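Side-chain contacts in trans-isoprenyl diphosphate synthase (Caulobacter crescentus, PDB 3OYR), which probably makes all-trans-octaprenyl diphosphate, the side-chain precursor of isoprenoid quinones, by adding isopentenyl units to farnesyl diphosphate with the help of magnesium: residues T43-S48 and M144-S149; L222-A227 and E334-F339. One frame throughout, in Å; residues are numbered along the deposited sequence. Where two conformers were deposited one is given.

The two contacts tie different helices of one all-helical chain and share no element. Contact 1 lies at the surface, its centre about 22 Å from the centre of the chain, where the end of helix 25-45 faces the end of helix 126-147; contact 2 is buried, and sets helix 211-238 against helix 328-342. Their chemistry follows their places. At the surface two long charged side chains reach across a gap between well separated backbones and meet through a salt bridge, whereas in the interior the helices come close enough for a leucine to press on an alanine. The contacts do not touch: their nearest atoms are about 17 Å apart.

Contact 1 of 2, residues T43-S48 and M144-S149; sequences TDRMQS and MVETNS
R45 NH1 gives E146 OE1 a short 2.6 Å hydrogen bond, and beside it R45 NH2 donates to E146 OE2 at 2.9 Å with an angle of 164° at the hydrogen. The guanidinium thus takes the carboxylate end-on, one nitrogen to each oxygen. OE1 is met on its syn side, somewhat out of plane, OE2 through its syn lone pair, and the two flat groups are nearly coplanar, 30° apart. The side chains come from opposite directions and bridge backbones whose nearest CA atoms, those of R45 and M144, are 12.2 Å apart, a distance two long side chains are well suited to span. E146 runs straight out beyond CG; R45 bends at chi2 (-51°), which helps set NE by D44 and NH1 and NH2 before E146. This is a surface link in the all-helical isoprenoid synthase fold, joining the last turns of helices 25-45 and 126-147, away from the metal and diphosphate sites. A third charge joins in: R45 NE donates to D44 OD1 at 3.0 Å, on the anti side of that carboxylate but out of its plane, so the guanidinium is held from two sides and its rotation is restrained. With an alanine in place of R45, E146 would probably lose its partner on helix 25-45, and D44 the cation beside it. E146 OE2 also has K89 of helix 87-109, a second positive charge that should favour the ionised carboxylate. T147 OG1 donates to M144 O at 2.8 Å and accepts from the backbone N of S149 in an ST turn, which suits a threonine where the helix ends.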
loop_
_atom_site.group_PDB
_atom_site.type_symbol
_atom_site.label_atom_id
_atom_site.label_comp_id
_atom_site.label_asym_id
_atom_site.label_seq_id
_atom_site.Cartn_x
_atom_site.Cartn_y
_atom_site.Cartn_z
ATOM N N THR B 43 14.149 11.794 2.123
ATOM C CA THR B 43 14.615 12.279 0.836
ATOM C C THR B 43 15.340 11.192 0.043
ATOM O O THR B 43 15.181 11.082 -1.166
ATOM C CB THR B 43 15.512 13.510 1.034
ATOM O OG1 THR B 43 14.849 14.406 1.928
ATOM C CG2 THR B 43 15.809 14.212 -0.293
ATOM N N ASP B 44 16.122 10.381 0.740
ATOM C CA ASP B 44 16.860 9.293 0.116
ATOM C C ASP B 44 15.977 8.192 -0.481
ATOM O O ASP B 44 16.252 7.694 -1.583
ATOM C CB ASP B 44 17.835 8.661 1.140
ATOM C CG ASP B 44 18.718 7.568 0.525
ATOM O OD1 ASP B 44 18.724 6.435 1.046
ATOM O OD2 ASP B 44 19.434 7.850 -0.450
ATOM N N ARG B 45 14.944 7.783 0.254
ATOM C CA ARG B 45 14.159 6.613 -0.157
ATOM C C ARG B 45 13.031 6.992 -1.091
ATOM O O ARG B 45 12.398 6.124 -1.692
ATOM C CB ARG B 45 13.621 5.826 1.050
ATOM C CG ARG B 45 14.693 5.306 1.995
ATOM C CD ARG B 45 15.804 4.543 1.268
ATOM N NE ARG B 45 16.957 4.345 2.157
ATOM C CZ ARG B 45 17.164 3.252 2.878
ATOM N NH1 ARG B 45 16.307 2.240 2.808
ATOM N NH2 ARG B 45 18.233 3.167 3.670
ATOM N N MET B 46 12.783 8.288 -1.229
ATOM C CA MET B 46 11.801 8.706 -2.219
ATOM C C MET B 46 12.391 8.732 -3.633
ATOM O O MET B 46 11.675 8.994 -4.595
ATOM C CB MET B 46 11.112 10.020 -1.834
ATOM C CG MET B 46 11.972 11.265 -1.830
ATOM S SD MET B 46 10.919 12.732 -1.731
ATOM C CE MET B 46 11.084 13.285 -0.074
ATOM N N GLN B 47 13.688 8.443 -3.754
ATOM C CA GLN B 47 14.375 8.431 -5.052
ATOM C C GLN B 47 14.109 7.147 -5.858
ATOM O O GLN B 47 14.032 6.047 -5.307
ATOM C CB GLN B 47 15.888 8.636 -4.873
ATOM C CG GLN B 47 16.292 9.903 -4.086
ATOM C CD GLN B 47 15.704 11.205 -4.648
ATOM O OE1 GLN B 47 15.750 11.451 -5.851
ATOM N NE2 GLN B 47 15.159 12.048 -3.763
ATOM N N SER B 48 13.959 7.314 -7.167
ATOM C CA SER B 48 13.788 6.193 -8.100
ATOM C C SER B 48 14.221 6.639 -9.490
ATOM O O SER B 48 14.104 7.830 -9.819
ATOM C CB SER B 48 12.324 5.769 -8.164
ATOM O OG SER B 48 12.173 4.650 -9.006
ATOM N N MET B 144 12.155 -0.811 7.394
ATOM C CA MET B 144 11.952 -1.597 8.597
ATOM C C MET B 144 12.770 -2.850 8.620
ATOM O O MET B 144 13.338 -3.177 9.648
ATOM C CB MET B 144 10.491 -1.904 8.765
ATOM C CG MET B 144 9.775 -0.639 9.116
ATOM S SD MET B 144 8.159 -0.908 9.757
ATOM C CE MET B 144 7.318 -1.511 8.296
ATOM N N VAL B 145 12.864 -3.518 7.473
ATOM C CA VAL B 145 13.736 -4.679 7.317
ATOM C C VAL B 145 15.184 -4.370 7.729
ATOM O O VAL B 145 15.826 -5.167 8.443
ATOM C CB VAL B 145 13.667 -5.239 5.864
ATOM C CG1 VAL B 145 14.797 -6.184 5.614
ATOM C CG2 VAL B 145 12.310 -5.955 5.606
ATOM N N GLU B 146 15.687 -3.207 7.304
ATOM C CA GLU B 146 17.051 -2.778 7.652
ATOM C C GLU B 146 17.324 -2.691 9.152
ATOM O O GLU B 146 18.452 -2.936 9.589
ATOM C CB GLU B 146 17.385 -1.434 7.016
ATOM C CG GLU B 146 17.666 -1.476 5.522
ATOM C CD GLU B 146 17.687 -0.089 4.883
ATOM O OE1 GLU B 146 17.174 0.035 3.757
ATOM O OE2 GLU B 146 18.214 0.868 5.498
ATOM N N THR B 147 16.314 -2.336 9.938
ATOM C CA THR B 147 16.480 -2.227 11.391
ATOM C C THR B 147 16.618 -3.594 12.062
ATOM O O THR B 147 17.071 -3.672 13.214
ATOM C CB THR B 147 15.291 -1.512 12.059
ATOM O OG1 THR B 147 14.195 -2.425 12.171
ATOM C CG2 THR B 147 14.850 -0.313 11.243
ATOM N N ASN B 148 16.183 -4.656 11.366
ATOM C CA ASN B 148 16.208 -6.029 11.905
ATOM C C ASN B 148 15.312 -6.235 13.133
ATOM O O ASN B 148 15.493 -7.167 13.904
ATOM C CB ASN B 148 17.646 -6.473 12.226
ATOM C CG ASN B 148 18.082 -7.649 11.415
ATOM O OD1 ASN B 148 17.267 -8.470 10.971
ATOM N ND2 ASN B 148 19.383 -7.757 11.217
ATOM N N SER B 149 14.347 -5.354 13.326
ATOM C CA SER B 149 13.432 -5.528 14.430
ATOM C C SER B 149 12.149 -6.144 13.936
ATOM O O SER B 149 11.282 -5.476 13.340
ATOM C CB SER B 149 13.172 -4.225 15.176
ATOM O OG SER B 149 12.188 -4.473 16.170
#

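Contact 2 of 2, residues L222-A227 and E334-F339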
loop_
_atom_site.group_PDB
_atom_site.type_symbol
_atom_site.label_atom_id
_atom_site.label_comp_id
_atom_site.label_asym_id
_atom_site.label_seq_id
_atom_site.Cartn_x
_atom_site.Cartn_y
_atom_site.Cartn_z
ATOM N N LEU B 222 -2.369 5.619 21.017
ATOM C CA LEU B 222 -3.745 5.272 20.639
ATOM C C LEU B 222 -4.710 6.372 21.092
ATOM O O LEU B 222 -5.510 6.910 20.290
ATOM C CB LEU B 222 -4.137 3.918 21.240
ATOM C CG LEU B 222 -5.272 3.104 20.613
ATOM C CD1 LEU B 222 -6.647 3.618 21.029
ATOM C CD2 LEU B 222 -5.156 3.056 19.103
ATOM N N ASN B 223 -4.631 6.722 22.369
ATOM C CA ASN B 223 -5.445 7.810 22.889
ATOM C C ASN B 223 -5.148 9.162 22.244
ATOM O O ASN B 223 -6.087 9.927 21.965
ATOM C CB ASN B 223 -5.391 7.870 24.418
ATOM C CG ASN B 223 -6.064 6.686 25.052
ATOM O OD1 ASN B 223 -7.288 6.558 25.025
ATOM N ND2 ASN B 223 -5.266 5.799 25.621
ATOM N N LEU B 224 -3.867 9.446 21.972
ATOM C CA LEU B 224 -3.522 10.686 21.251
ATOM C C LEU B 224 -4.200 10.722 19.884
ATOM O O LEU B 224 -4.755 11.745 19.491
ATOM C CB LEU B 224 -2.013 10.871 21.094
ATOM C CG LEU B 224 -1.707 12.230 20.458
ATOM C CD1 LEU B 224 -1.051 13.142 21.416
ATOM C CD2 LEU B 224 -0.882 12.098 19.237
ATOM N N GLY B 225 -4.193 9.586 19.190
ATOM C CA GLY B 225 -4.783 9.510 17.860
ATOM C C GLY B 225 -6.289 9.669 17.822
ATOM O O GLY B 225 -6.814 10.293 16.900
ATOM N N LEU B 226 -6.987 9.110 18.804
ATOM C CA LEU B 226 -8.438 9.344 18.933
ATOM C C LEU B 226 -8.760 10.840 19.111
ATOM O O LEU B 226 -9.558 11.412 18.341
ATOM C CB LEU B 226 -9.021 8.490 20.066
ATOM C CG LEU B 226 -8.947 6.974 19.802
ATOM C CD1 LEU B 226 -9.300 6.175 21.031
ATOM C CD2 LEU B 226 -9.873 6.592 18.669
ATOM N N ALA B 227 -8.084 11.478 20.071
ATOM C CA ALA B 227 -8.188 12.935 20.283
ATOM C C ALA B 227 -7.911 13.670 18.984
ATOM O O ALA B 227 -8.700 14.544 18.568
ATOM C CB ALA B 227 -7.190 13.397 21.388
ATOM N N GLU B 334 3.159 15.303 26.735
ATOM C CA GLU B 334 1.944 15.805 27.360
ATOM C C GLU B 334 1.460 17.072 26.675
ATOM O O GLU B 334 0.258 17.248 26.449
ATOM C CB GLU B 334 2.153 15.983 28.854
ATOM C CG GLU B 334 2.270 14.634 29.558
ATOM C CD GLU B 334 2.647 14.758 31.023
ATOM O OE1 GLU B 334 3.204 15.808 31.412
ATOM O OE2 GLU B 334 2.396 13.797 31.781
ATOM N N GLU B 335 2.401 17.913 26.251
ATOM C CA GLU B 335 2.027 19.133 25.556
ATOM C C GLU B 335 1.453 18.815 24.173
ATOM O O GLU B 335 0.559 19.523 23.680
ATOM C CB GLU B 335 3.219 20.117 25.485
ATOM C CG GLU B 335 3.576 20.734 26.846
ATOM C CD GLU B 335 4.866 21.547 26.829
ATOM O OE1 GLU B 335 5.686 21.382 25.906
ATOM O OE2 GLU B 335 5.066 22.350 27.753
ATOM N N LEU B 336 1.948 17.746 23.554
ATOM C CA LEU B 336 1.414 17.295 22.258
ATOM C C LEU B 336 -0.033 16.804 22.373
ATOM O O LEU B 336 -0.862 17.060 21.483
ATOM C CB LEU B 336 2.309 16.211 21.636
ATOM C CG LEU B 336 1.832 15.519 20.348
ATOM C CD1 LEU B 336 1.867 16.496 19.155
ATOM C CD2 LEU B 336 2.654 14.287 20.043
ATOM N N ALA B 337 -0.333 16.110 23.470
ATOM C CA ALA B 337 -1.693 15.641 23.755
ATOM C C ALA B 337 -2.712 16.788 23.799
ATOM O O ALA B 337 -3.784 16.686 23.209
ATOM C CB ALA B 337 -1.713 14.821 25.058
ATOM N N ASP B 338 -2.353 17.885 24.469
ATOM C CA ASP B 338 -3.182 19.092 24.504
ATOM C C ASP B 338 -3.249 19.762 23.155
ATOM O O ASP B 338 -4.305 20.289 22.747
ATOM C CB ASP B 338 -2.650 20.065 25.576
ATOM C CG ASP B 338 -2.904 19.558 26.994
ATOM O OD1 ASP B 338 -3.836 18.737 27.180
ATOM O OD2 ASP B 338 -2.171 19.954 27.916
ATOM N N PHE B 339 -2.114 19.739 22.448
ATOM C CA PHE B 339 -2.038 20.311 21.118
ATOM C C PHE B 339 -2.948 19.587 20.129
ATOM O O PHE B 339 -3.592 20.226 19.293
ATOM C CB PHE B 339 -0.597 20.341 20.595
ATOM C CG PHE B 339 -0.475 20.949 19.230
ATOM C CD1 PHE B 339 -0.531 22.329 19.066
ATOM C CD2 PHE B 339 -0.330 20.147 18.104
ATOM C CE1 PHE B 339 -0.416 22.903 17.802
ATOM C CE2 PHE B 339 -0.226 20.714 16.831
ATOM C CZ PHE B 339 -0.258 22.088 16.685
#
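L224 reaches across to A337 and L336 mainly through its CD1 methyl, and so joins two helices of the all-helical isoprenoid synthase fold: 211-238, which further along carries the calcium ligand D232, and 328-342 near the C-terminus. The side chain of L224 lies about 11 Å from that of D232 and about 9 Å from a bound dimethylallyl diphosphate, which puts the contact close to the substrate and metal sites without making it part of them.

The first kind of interaction sets a side chain against backbone. CD1 of L224 lies 3.5 Å from A337 CA, tighter than usual for two carbons, and 3.7 Å from A337 N. Alanine suits this place because its small side chain lets the two helices approach to 5.8 Å between the CA atoms of L224 and A337. Leucine suits the other side, since its branched end can fill the space between the helices: the CB of L224 points toward helix 328-342, chi1 (-175°) carries CG onward, anti to the backbone N, and a chi2 of 111°, away from the staggered values, sets CD1 against A337.

The second kind is apolar contact between side chains. L224 CD1 meets A337 CB at 4.1 Å and L336 CG at 3.9 Å, so the one methyl rests against neighbouring residues of the same helix. L336 points its CB to one side of the facing helix, yet its branch comes round to the methyl. M72 of helix 68-79 touches both leucines, F196 of helix 181-206 packs on L224, and L68 on L336, so other helices help to enclose the pair.

Of the two methyls of L336, CD2 is the one that comes up against L224 CD1, at 4.1 Å.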